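Long-range contacts in putative transcriptional regulator (Bacteroides thetaiotaomicron, PDB 3IC7), which is a putative GntR-family transcriptional regulator that probably binds DNA through a winged helix-turn-helix domain and so controls gene expression: residues A[29-34]-A[73-78]; A[62-67]-A[80-85]. All blocks are in the same frame, centred on the assembly; numbering follows the deposited sequence.

From the N terminus, helix 15-25 runs into the loop 29-34, which leads to the short strand 34-35. Interaction 1 closes a long loop here: residues 73-78, reached after helix 53-60 and strand 65-68, on strand 72-75 and the turn beyond it, come back to lie against 29-34. Interaction 2 starts inside that loop, at 62-67, and closes a shorter one with 80-85 on helix 79-88, so the two contacts cross along the chain instead of nesting. They meet where Phe74 pairs with Tyr66 and where Glu32 bonds to Tyr66. Interaction 1 adds outer strand 34-35 and its loop to central strand 72-75; interaction 2 ties the turn between helix 53-60 and strand 65-68 to helix 79-88.

Interaction 1: residues A[29-34]-A[73-78]; sequences YEEEGR and FFVASG
Glu31 OE1 is gripped by two backbone N-H groups: Gly78 N lies 3.0 Å from Glu31 OE1, above the carboxylate plane and with a bent N-H...O angle of 131°, and Ala79 N is the second donor. With Glu31 OE2 taking Lys80 N as well, the carboxylate gathers successive amides at the start of helix 79-88, where its negative charge would probably be favourable beside the N-terminal end of the helix. At Gly78, phi of 107° would push any side chain against the carbonyl oxygen of Ser77, so glycine fits. Glu30 to Gly33 form a type II turn that brings the backbone to strand 72-75. Glu32 N donates to Val75 O at 2.9 Å, from above the carbonyl plane, while Val75 N meets Gly33 O nearly along its C=O axis. The Glu32 carboxylate finds its polar partner in Tyr66 OH. Buried Val75 turns its branches toward the loop, CG1 lying 3.5 Å from Glu31 CA and CG2 3.7 Å from Tyr29 CB; its compact beta-branched shape suits this place. On the sheet face carrying Arg34 and Phe74, Arg34 CD sits over the Phe74 ring, 3.7 Å from its centroid, in a CH-pi contact, and Lys68 adds a cation-pi partner. Such a short first strand, joined antiparallel to the second strand of the wing hairpin, is characteristic of the winged helix-turn-helix fold of GntR regulators.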
loop_
_atom_site.group_PDB
_atom_site.type_symbol
_atom_site.label_atom_id
_atom_site.label_comp_id
_atom_site.label_asym_id
_atom_site.label_seq_id
_atom_site.Cartn_x
_atom_site.Cartn_y
_atom_site.Cartn_z
ATOM N N TYR A 29 4.714 13.906 -13.527
ATOM C CA TYR A 29 5.032 12.484 -13.595
ATOM C C TYR A 29 4.147 11.850 -14.629
ATOM O O TYR A 29 2.919 11.927 -14.531
ATOM C CB TYR A 29 4.811 11.781 -12.258
ATOM C CG TYR A 29 5.702 12.331 -11.179
ATOM C CD1 TYR A 29 7.057 12.618 -11.438
ATOM C CD2 TYR A 29 5.206 12.582 -9.907
ATOM C CE1 TYR A 29 7.883 13.148 -10.439
ATOM C CE2 TYR A 29 6.018 13.103 -8.907
ATOM C CZ TYR A 29 7.343 13.387 -9.168
ATOM O OH TYR A 29 8.109 13.903 -8.150
ATOM N N GLU A 30 4.789 11.214 -15.608
ATOM C CA GLU A 30 4.114 10.560 -16.725
ATOM C C GLU A 30 3.540 9.167 -16.365
ATOM O O GLU A 30 4.045 8.483 -15.475
ATOM C CB GLU A 30 5.114 10.477 -17.864
ATOM C CG GLU A 30 6.088 11.628 -17.763
ATOM C CD GLU A 30 7.289 11.505 -18.696
ATOM O OE1 GLU A 30 8.217 12.339 -18.531
ATOM O OE2 GLU A 30 7.315 10.599 -19.582
ATOM N N GLU A 31 2.476 8.743 -17.033
ATOM C CA GLU A 31 1.961 7.408 -16.771
ATOM C C GLU A 31 2.941 6.457 -17.382
ATOM O O GLU A 31 3.449 6.718 -18.475
ATOM C CB GLU A 31 0.608 7.241 -17.419
ATOM C CG GLU A 31 -0.046 8.556 -17.669
ATOM C CD GLU A 31 -1.364 8.671 -16.984
ATOM O OE1 GLU A 31 -2.305 7.942 -17.366
ATOM O OE2 GLU A 31 -1.461 9.509 -16.062
ATOM N N GLU A 32 3.235 5.371 -16.674
ATOM C CA GLU A 32 4.282 4.415 -17.096
ATOM C C GLU A 32 5.651 5.038 -16.984
ATOM O O GLU A 32 6.588 4.690 -17.699
ATOM C CB GLU A 32 4.048 3.912 -18.516
ATOM C CG GLU A 32 2.775 3.085 -18.610
ATOM C CD GLU A 32 2.520 2.247 -17.359
ATOM O OE1 GLU A 32 3.383 1.421 -16.994
ATOM O OE2 GLU A 32 1.447 2.400 -16.736
ATOM N N GLY A 33 5.726 5.988 -16.073
ATOM C CA GLY A 33 6.950 6.672 -15.766
ATOM C C GLY A 33 7.056 6.848 -14.268
ATOM O O GLY A 33 6.081 6.681 -13.506
ATOM N N ARG A 34 8.259 7.192 -13.821
ATOM C CA ARG A 34 8.683 6.894 -12.458
ATOM C C ARG A 34 8.391 8.062 -11.522
ATOM O O ARG A 34 8.560 9.224 -11.891
ATOM C CB ARG A 34 10.175 6.553 -12.424
ATOM C CG ARG A 34 10.615 5.820 -11.167
ATOM C CD ARG A 34 10.901 4.355 -11.456
ATOM N NE ARG A 34 12.311 4.122 -11.756
ATOM C CZ ARG A 34 12.924 4.562 -12.850
ATOM N NH1 ARG A 34 12.252 5.261 -13.753
ATOM N NH2 ARG A 34 14.211 4.302 -13.040
ATOM N N PHE A 73 8.615 2.832 -7.767
ATOM C CA PHE A 73 7.208 3.000 -8.107
ATOM C C PHE A 73 7.044 3.806 -9.391
ATOM O O PHE A 73 7.911 4.603 -9.750
ATOM C CB PHE A 73 6.456 3.680 -6.960
ATOM C CG PHE A 73 6.465 2.893 -5.680
ATOM C CD1 PHE A 73 7.603 2.839 -4.892
ATOM C CD2 PHE A 73 5.335 2.208 -5.266
ATOM C CE1 PHE A 73 7.613 2.117 -3.714
ATOM C CE2 PHE A 73 5.340 1.484 -4.088
ATOM C CZ PHE A 73 6.480 1.438 -3.312
ATOM N N PHE A 74 5.926 3.594 -10.079
ATOM C CA PHE A 74 5.720 4.166 -11.370
ATOM C C PHE A 74 4.369 4.726 -11.315
ATOM O O PHE A 74 3.605 4.406 -10.424
ATOM C CB PHE A 74 5.764 3.083 -12.448
ATOM C CG PHE A 74 7.148 2.812 -13.008
ATOM C CD1 PHE A 74 7.503 3.303 -14.267
ATOM C CD2 PHE A 74 8.079 2.061 -12.296
ATOM C CE1 PHE A 74 8.775 3.062 -14.810
ATOM C CE2 PHE A 74 9.349 1.810 -12.829
ATOM C CZ PHE A 74 9.697 2.313 -14.090
ATOM N N VAL A 75 4.067 5.562 -12.281
ATOM C CA VAL A 75 2.701 5.967 -12.478
ATOM C C VAL A 75 1.988 4.814 -13.186
ATOM O O VAL A 75 2.545 4.193 -14.088
ATOM C CB VAL A 75 2.635 7.275 -13.276
ATOM C CG1 VAL A 75 1.195 7.733 -13.411
ATOM C CG2 VAL A 75 3.475 8.340 -12.577
ATOM N N ALA A 76 0.773 4.513 -12.736
ATOM C CA ALA A 76 -0.028 3.468 -13.346
ATOM C C ALA A 76 -0.580 3.982 -14.653
ATOM O O ALA A 76 -1.069 5.109 -14.704
ATOM C CB ALA A 76 -1.169 3.082 -12.434
ATOM N N SER A 77 -0.523 3.156 -15.699
ATOM C CA SER A 77 -1.069 3.527 -17.009
ATOM C C SER A 77 -2.575 3.771 -16.948
ATOM O O SER A 77 -3.366 2.819 -16.900
ATOM C CB SER A 77 -0.772 2.462 -18.057
ATOM O OG SER A 77 -1.555 1.312 -17.829
ATOM N N GLY A 78 -2.941 5.060 -16.981
ATOM C CA GLY A 78 -4.308 5.553 -16.846
ATOM C C GLY A 78 -4.561 6.228 -15.499
ATOM O O GLY A 78 -5.652 6.106 -14.934
#

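Interaction 2: residues A[62-67]-A[80-85]; sequences QEVIYN and KMLIHS
Both methyls of Val64 touch helix 79-88, each on a different residue. Val64 CG2 meets Leu82 CD1 tip to tip at 3.4 Å, the two side chains crossing obliquely. Val64 CG1, anti to the backbone N (chi1 -168°), packs instead across the Ile83 side chain, 3.9 Å from Ile83 CG1, at about a right angle. Leu82 CD1 also reaches the backbone at 4.0 Å from Gln62 O. Ile83 CG1 lies anti to the carbonyl carbon, which lets its end approach Val64. An alanine in place of Val64 would lose both methyls and would probably loosen the packing of helix 79-88 against the turn that leads into strand 65-68. Further out, Val64 rests on Leu59 of helix 53-60, and Ile83 on Cys21 and Leu25 of helix 15-25, so branched aliphatic side chains suit this largely apolar, partly buried junction. Glu63, with positive phi (84°), leaves the helical conformation and turns the chain toward strand 65-68. Helix 79-88, which follows the wing, thus packs back on the winged helix-turn-helix domain expected of a GntR-family protein and leads on to the C-terminal helices.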
loop_
_atom_site.group_PDB
_atom_site.type_symbol
_atom_site.label_atom_id
_atom_site.label_comp_id
_atom_site.label_asym_id
_atom_site.label_seq_id
_atom_site.Cartn_x
_atom_site.Cartn_y
_atom_site.Cartn_z
ATOM N N GLN A 62 -4.626 1.292 -4.127
ATOM C CA GLN A 62 -5.708 2.048 -4.746
ATOM C C GLN A 62 -5.486 2.197 -6.248
ATOM O O GLN A 62 -6.328 2.748 -6.958
ATOM C CB GLN A 62 -5.842 3.426 -4.095
ATOM C CG GLN A 62 -6.722 3.443 -2.856
ATOM C CD GLN A 62 -8.085 4.052 -3.118
ATOM O OE1 GLN A 62 -8.935 3.445 -3.771
ATOM N NE2 GLN A 62 -8.303 5.259 -2.609
ATOM N N GLU A 63 -4.347 1.704 -6.725
ATOM C CA GLU A 63 -4.187 1.378 -8.137
ATOM C C GLU A 63 -3.801 2.610 -8.947
ATOM O O GLU A 63 -3.721 2.557 -10.174
ATOM C CB GLU A 63 -5.471 0.761 -8.694
ATOM C CG GLU A 63 -6.027 -0.379 -7.857
ATOM C CD GLU A 63 -6.981 -1.263 -8.636
ATOM O OE1 GLU A 63 -7.500 -2.238 -8.054
ATOM O OE2 GLU A 63 -7.212 -0.982 -9.832
ATOM N N VAL A 64 -3.565 3.719 -8.254
ATOM C CA VAL A 64 -3.033 4.919 -8.887
ATOM C C VAL A 64 -1.525 4.813 -9.092
ATOM O O VAL A 64 -0.879 5.768 -9.524
ATOM C CB VAL A 64 -3.340 6.179 -8.056
ATOM C CG1 VAL A 64 -3.035 7.433 -8.860
ATOM C CG2 VAL A 64 -4.791 6.171 -7.598
ATOM N N ILE A 65 -0.972 3.646 -8.780
ATOM C CA ILE A 65 0.475 3.480 -8.705
ATOM C C ILE A 65 0.850 2.023 -8.451
ATOM O O ILE A 65 0.002 1.209 -8.085
ATOM C CB ILE A 65 1.087 4.358 -7.599
ATOM C CG1 ILE A 65 2.604 4.458 -7.775
ATOM C CG2 ILE A 65 0.741 3.803 -6.225
ATOM C CD1 ILE A 65 3.365 4.566 -6.472
ATOM N N TYR A 66 2.124 1.703 -8.647
ATOM C CA TYR A 66 2.623 0.356 -8.396
ATOM C C TYR A 66 4.146 0.340 -8.300
ATOM O O TYR A 66 4.816 1.254 -8.779
ATOM C CB TYR A 66 2.157 -0.602 -9.495
ATOM C CG TYR A 66 2.844 -0.391 -10.825
ATOM C CD1 TYR A 66 2.158 0.143 -11.907
ATOM C CD2 TYR A 66 4.180 -0.727 -10.999
ATOM C CE1 TYR A 66 2.782 0.338 -13.124
ATOM C CE2 TYR A 66 4.814 -0.536 -12.212
ATOM C CZ TYR A 66 4.110 -0.004 -13.271
ATOM O OH TYR A 66 4.736 0.187 -14.481
ATOM N N ASN A 67 4.683 -0.703 -7.677
ATOM C CA ASN A 67 6.123 -0.821 -7.483
ATOM C C ASN A 67 6.708 -2.022 -8.217
ATOM O O ASN A 67 6.512 -3.167 -7.808
ATOM C CB ASN A 67 6.458 -0.901 -5.993
ATOM C CG ASN A 67 7.719 -1.697 -5.720
ATOM O OD1 ASN A 67 8.767 -1.444 -6.315
ATOM N ND2 ASN A 67 7.625 -2.665 -4.816
ATOM N N LYS A 80 -4.015 9.726 -14.398
ATOM C CA LYS A 80 -4.560 11.109 -14.448
ATOM C C LYS A 80 -6.080 11.166 -14.437
ATOM O O LYS A 80 -6.644 12.247 -14.362
ATOM C CB LYS A 80 -4.044 11.911 -15.685
ATOM C CG LYS A 80 -2.615 12.561 -15.588
ATOM C CD LYS A 80 -2.108 13.143 -16.944
ATOM C CE LYS A 80 -0.574 13.445 -16.979
ATOM N NZ LYS A 80 0.292 12.331 -16.497
HETATM N N MSE A 81 -6.751 10.021 -14.520
HETATM C CA MSE A 81 -8.192 10.020 -14.755
HETATM C C MSE A 81 -9.005 9.380 -13.660
HETATM O O MSE A 81 -10.148 9.781 -13.380
HETATM C CB MSE A 81 -8.508 9.299 -16.050
HETATM C CG MSE A 81 -8.810 10.223 -17.213
HETATM SE SE MSE A 81 -10.196 9.471 -18.384
HETATM C CE MSE A 81 -9.921 7.552 -18.088
ATOM N N LEU A 82 -8.429 8.363 -13.047
ATOM C CA LEU A 82 -9.110 7.783 -11.924
ATOM C C LEU A 82 -9.136 8.824 -10.814
ATOM O O LEU A 82 -10.136 8.974 -10.135
ATOM C CB LEU A 82 -8.465 6.461 -11.497
ATOM C CG LEU A 82 -7.031 6.343 -10.999
ATOM C CD1 LEU A 82 -7.014 5.249 -9.951
ATOM C CD2 LEU A 82 -6.097 6.017 -12.134
ATOM N N ILE A 83 -8.044 9.572 -10.686
ATOM C CA ILE A 83 -7.915 10.640 -9.700
ATOM C C ILE A 83 -9.026 11.648 -9.858
ATOM O O ILE A 83 -9.743 11.960 -8.908
ATOM C CB ILE A 83 -6.568 11.412 -9.851
ATOM C CG1 ILE A 83 -5.353 10.534 -9.482
ATOM C CG2 ILE A 83 -6.610 12.703 -9.030
ATOM C CD1 ILE A 83 -4.006 11.101 -9.917
ATOM N N HIS A 84 -9.167 12.170 -11.063
ATOM C CA HIS A 84 -10.179 13.170 -11.286
ATOM C C HIS A 84 -11.516 12.711 -10.783
ATOM O O HIS A 84 -12.288 13.491 -10.182
ATOM C CB HIS A 84 -10.263 13.479 -12.755
ATOM C CG HIS A 84 -9.315 14.546 -13.149
ATOM N ND1 HIS A 84 -9.005 14.828 -14.470
ATOM C CD2 HIS A 84 -8.584 15.393 -12.400
ATOM C CE1 HIS A 84 -8.134 15.812 -14.502
ATOM N NE2 HIS A 84 -7.855 16.180 -13.262
ATOM N N SER A 85 -11.766 11.429 -11.054
ATOM C CA SER A 85 -12.987 10.757 -10.641
ATOM C C SER A 85 -13.065 10.656 -9.137
ATOM O O SER A 85 -14.012 11.120 -8.538
ATOM C CB SER A 85 -13.063 9.353 -11.229
ATOM O OG SER A 85 -14.231 8.725 -10.727
#